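Local structure of peroxisomal catalase A (Saccharomyces cerevisiae, 1A4E) at residues L228-E231 with E232-I236. The protein breaks down hydrogen peroxide to water and oxygen with a heme cofactor, probably protecting the cell from peroxide made by peroxisomal oxidases. Residues are numbered along the deposited sequence; the frame is centred on the assembly and turned at random.
Sequences LTIE and EATKI
Thr229 turns OG1 between its backbone N and carbonyl carbon (chi1 59°), and Glu232 sends CG anti to its own carbonyl carbon (chi1 -66°). The glutamate is then extended about CB-CG, so its carboxylate folds back over the start of the helix and meets the threonine. Thr229 is the N-cap. Thr229 OG1 donates to the anti lone pair of Glu232 OE2 at 3.0 Å. Thr229 N donates to Glu232 OE2 at 3.2 Å, coming from above the carboxylate plane. Two bonds from one residue thus grip OE2. The bond from Thr229 N is the N-cap-to-N3 side-chain half of a capping box. The negative carboxylate near the N-terminal end probably also suits the helix dipole.

Leu228, just before the cap, works on the apolar side. Leu228 CD1 lies 4.2 Å from Ala233 CB, the N'-to-N4 contact of a hydrophobic staple. Leu228 CD1 also meets Ile236 CD1 at 4.1 Å, the two side chains crossing at about a right angle. Leu228 CD2 lies against Glu232 OE1 at 3.7 Å.

Regular helical bonding starts with Ala233 N to Thr229 O at 3.0 Å. The next carbonyl, Ile230 O, accepts twice. Thr234 N comes to one face of the carbonyl plane and Thr234 OG1 to the other, with Thr234 OG1 2.8 Å from Ile230 O. Thr234 OG1 also lies 4.0 Å from Ile230 CD1. Lys235 N then bonds to Glu231 O, one residue further along.

The contact forms the N-terminal end of helix 230-239, away from the heme. Loop residues Thr106 and Thr188 bond to the carbonyls of Ala233 and Leu228. Thr234 packs on Ser239 of a second subunit, while Ile230 and Glu231 rest on helix 445-457.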
ATOM      1  N   LEU B 228      -1.669  30.731  27.007  1.00 32.16           N
ATOM      2  CA  LEU B 228      -2.175  30.066  28.183  1.00 30.97           C
ATOM      3  C   LEU B 228      -0.996  29.748  29.096  1.00 31.51           C
ATOM      4  O   LEU B 228       0.170  29.702  28.678  1.00 26.92           O
ATOM      5  CB  LEU B 228      -2.867  28.753  27.817  1.00 29.50           C
ATOM      6  CG  LEU B 228      -4.069  28.756  26.883  1.00 32.55           C
ATOM      7  CD1 LEU B 228      -4.486  27.323  26.622  1.00 28.69           C
ATOM      8  CD2 LEU B 228      -5.211  29.560  27.485  1.00 31.21           C
ATOM      9  N   THR B 229      -1.317  29.578  30.386  1.00 31.19           N
ATOM     10  CA  THR B 229      -0.331  29.074  31.333  1.00 33.54           C
ATOM     11  C   THR B 229      -0.433  27.558  31.251  1.00 33.54           C
ATOM     12  O   THR B 229      -1.456  27.034  30.794  1.00 34.14           O
ATOM     13  CB  THR B 229      -0.623  29.560  32.779  1.00 33.23           C
ATOM     14  OG1 THR B 229      -1.920  29.125  33.160  1.00 34.41           O
ATOM     15  CG2 THR B 229      -0.516  31.072  32.880  1.00 31.03           C
ATOM     16  N   ILE B 230       0.582  26.807  31.685  1.00 34.00           N
ATOM     17  CA  ILE B 230       0.538  25.361  31.552  1.00 35.40           C
ATOM     18  C   ILE B 230      -0.575  24.718  32.376  1.00 37.27           C
ATOM     19  O   ILE B 230      -1.053  23.647  32.010  1.00 39.58           O
ATOM     20  CB  ILE B 230       1.963  24.804  31.906  1.00 35.66           C
ATOM     21  CG1 ILE B 230       2.016  23.303  31.618  1.00 35.77           C
ATOM     22  CG2 ILE B 230       2.313  25.089  33.359  1.00 34.96           C
ATOM     23  CD1 ILE B 230       1.713  22.885  30.156  1.00 29.84           C
ATOM     24  N   GLU B 231      -1.054  25.388  33.434  1.00 39.11           N
ATOM     25  CA  GLU B 231      -2.157  24.886  34.249  1.00 41.45           C
ATOM     26  C   GLU B 231      -3.476  24.986  33.492  1.00 40.72           C
ATOM     27  O   GLU B 231      -4.284  24.054  33.524  1.00 39.55           O
ATOM     28  CB  GLU B 231      -2.330  25.673  35.550  1.00 44.55           C
ATOM     29  CG  GLU B 231      -1.145  25.660  36.513  1.00 54.29           C
ATOM     30  CD  GLU B 231      -0.108  26.774  36.355  1.00 61.52           C
ATOM     31  OE1 GLU B 231      -0.190  27.595  35.435  1.00 60.05           O
ATOM     32  OE2 GLU B 231       0.797  26.819  37.188  1.00 65.90           O
ATOM     33  N   GLU B 232      -3.687  26.118  32.800  1.00 38.55           N
ATOM     34  CA  GLU B 232      -4.882  26.317  31.989  1.00 40.47           C
ATOM     35  C   GLU B 232      -4.897  25.350  30.818  1.00 38.44           C
ATOM     36  O   GLU B 232      -5.939  24.776  30.510  1.00 38.96           O
ATOM     37  CB  GLU B 232      -4.948  27.708  31.402  1.00 44.40           C
ATOM     38  CG  GLU B 232      -5.115  28.866  32.357  1.00 50.64           C
ATOM     39  CD  GLU B 232      -5.012  30.188  31.614  1.00 56.06           C
ATOM     40  OE1 GLU B 232      -5.980  30.568  30.954  1.00 61.57           O
ATOM     41  OE2 GLU B 232      -3.964  30.832  31.685  1.00 57.41           O
ATOM     42  N   ALA B 233      -3.722  25.159  30.195  1.00 35.37           N
ATOM     43  CA  ALA B 233      -3.555  24.270  29.056  1.00 34.29           C
ATOM     44  C   ALA B 233      -3.824  22.810  29.392  1.00 33.16           C
ATOM     45  O   ALA B 233      -4.485  22.111  28.627  1.00 34.44           O
ATOM     46  CB  ALA B 233      -2.135  24.391  28.517  1.00 29.93           C
ATOM     47  N   THR B 234      -3.349  22.357  30.558  1.00 32.82           N
ATOM     48  CA  THR B 234      -3.565  20.993  31.031  1.00 33.59           C
ATOM     49  C   THR B 234      -5.041  20.780  31.377  1.00 36.59           C
ATOM     50  O   THR B 234      -5.569  19.706  31.084  1.00 38.29           O
ATOM     51  CB  THR B 234      -2.648  20.749  32.260  1.00 30.57           C
ATOM     52  OG1 THR B 234      -1.324  20.834  31.753  1.00 28.94           O
ATOM     53  CG2 THR B 234      -2.828  19.408  32.941  1.00 26.76           C
ATOM     54  N   LYS B 235      -5.738  21.773  31.966  1.00 37.07           N
ATOM     55  CA  LYS B 235      -7.162  21.658  32.273  1.00 39.85           C
ATOM     56  C   LYS B 235      -8.032  21.581  31.029  1.00 38.84           C
ATOM     57  O   LYS B 235      -8.960  20.771  30.973  1.00 38.97           O
ATOM     58  CB  LYS B 235      -7.635  22.840  33.104  1.00 42.25           C
ATOM     59  CG  LYS B 235      -7.242  22.667  34.551  1.00 54.04           C
ATOM     60  CD  LYS B 235      -7.507  23.954  35.315  1.00 62.84           C
ATOM     61  CE  LYS B 235      -7.239  23.765  36.807  1.00 65.66           C
ATOM     62  NZ  LYS B 235      -7.371  25.034  37.498  1.00 69.16           N
ATOM     63  N   ILE B 236      -7.723  22.405  30.018  1.00 37.23           N
ATOM     64  CA  ILE B 236      -8.455  22.383  28.759  1.00 35.37           C
ATOM     65  C   ILE B 236      -8.118  21.107  27.979  1.00 34.85           C
ATOM     66  O   ILE B 236      -8.975  20.592  27.268  1.00 35.54           O
ATOM     67  CB  ILE B 236      -8.106  23.662  27.944  1.00 32.71           C
ATOM     68  CG1 ILE B 236      -8.607  24.901  28.676  1.00 30.07           C
ATOM     69  CG2 ILE B 236      -8.777  23.618  26.589  1.00 25.96           C
ATOM     70  CD1 ILE B 236      -8.215  26.239  28.009  1.00 27.46           C
TER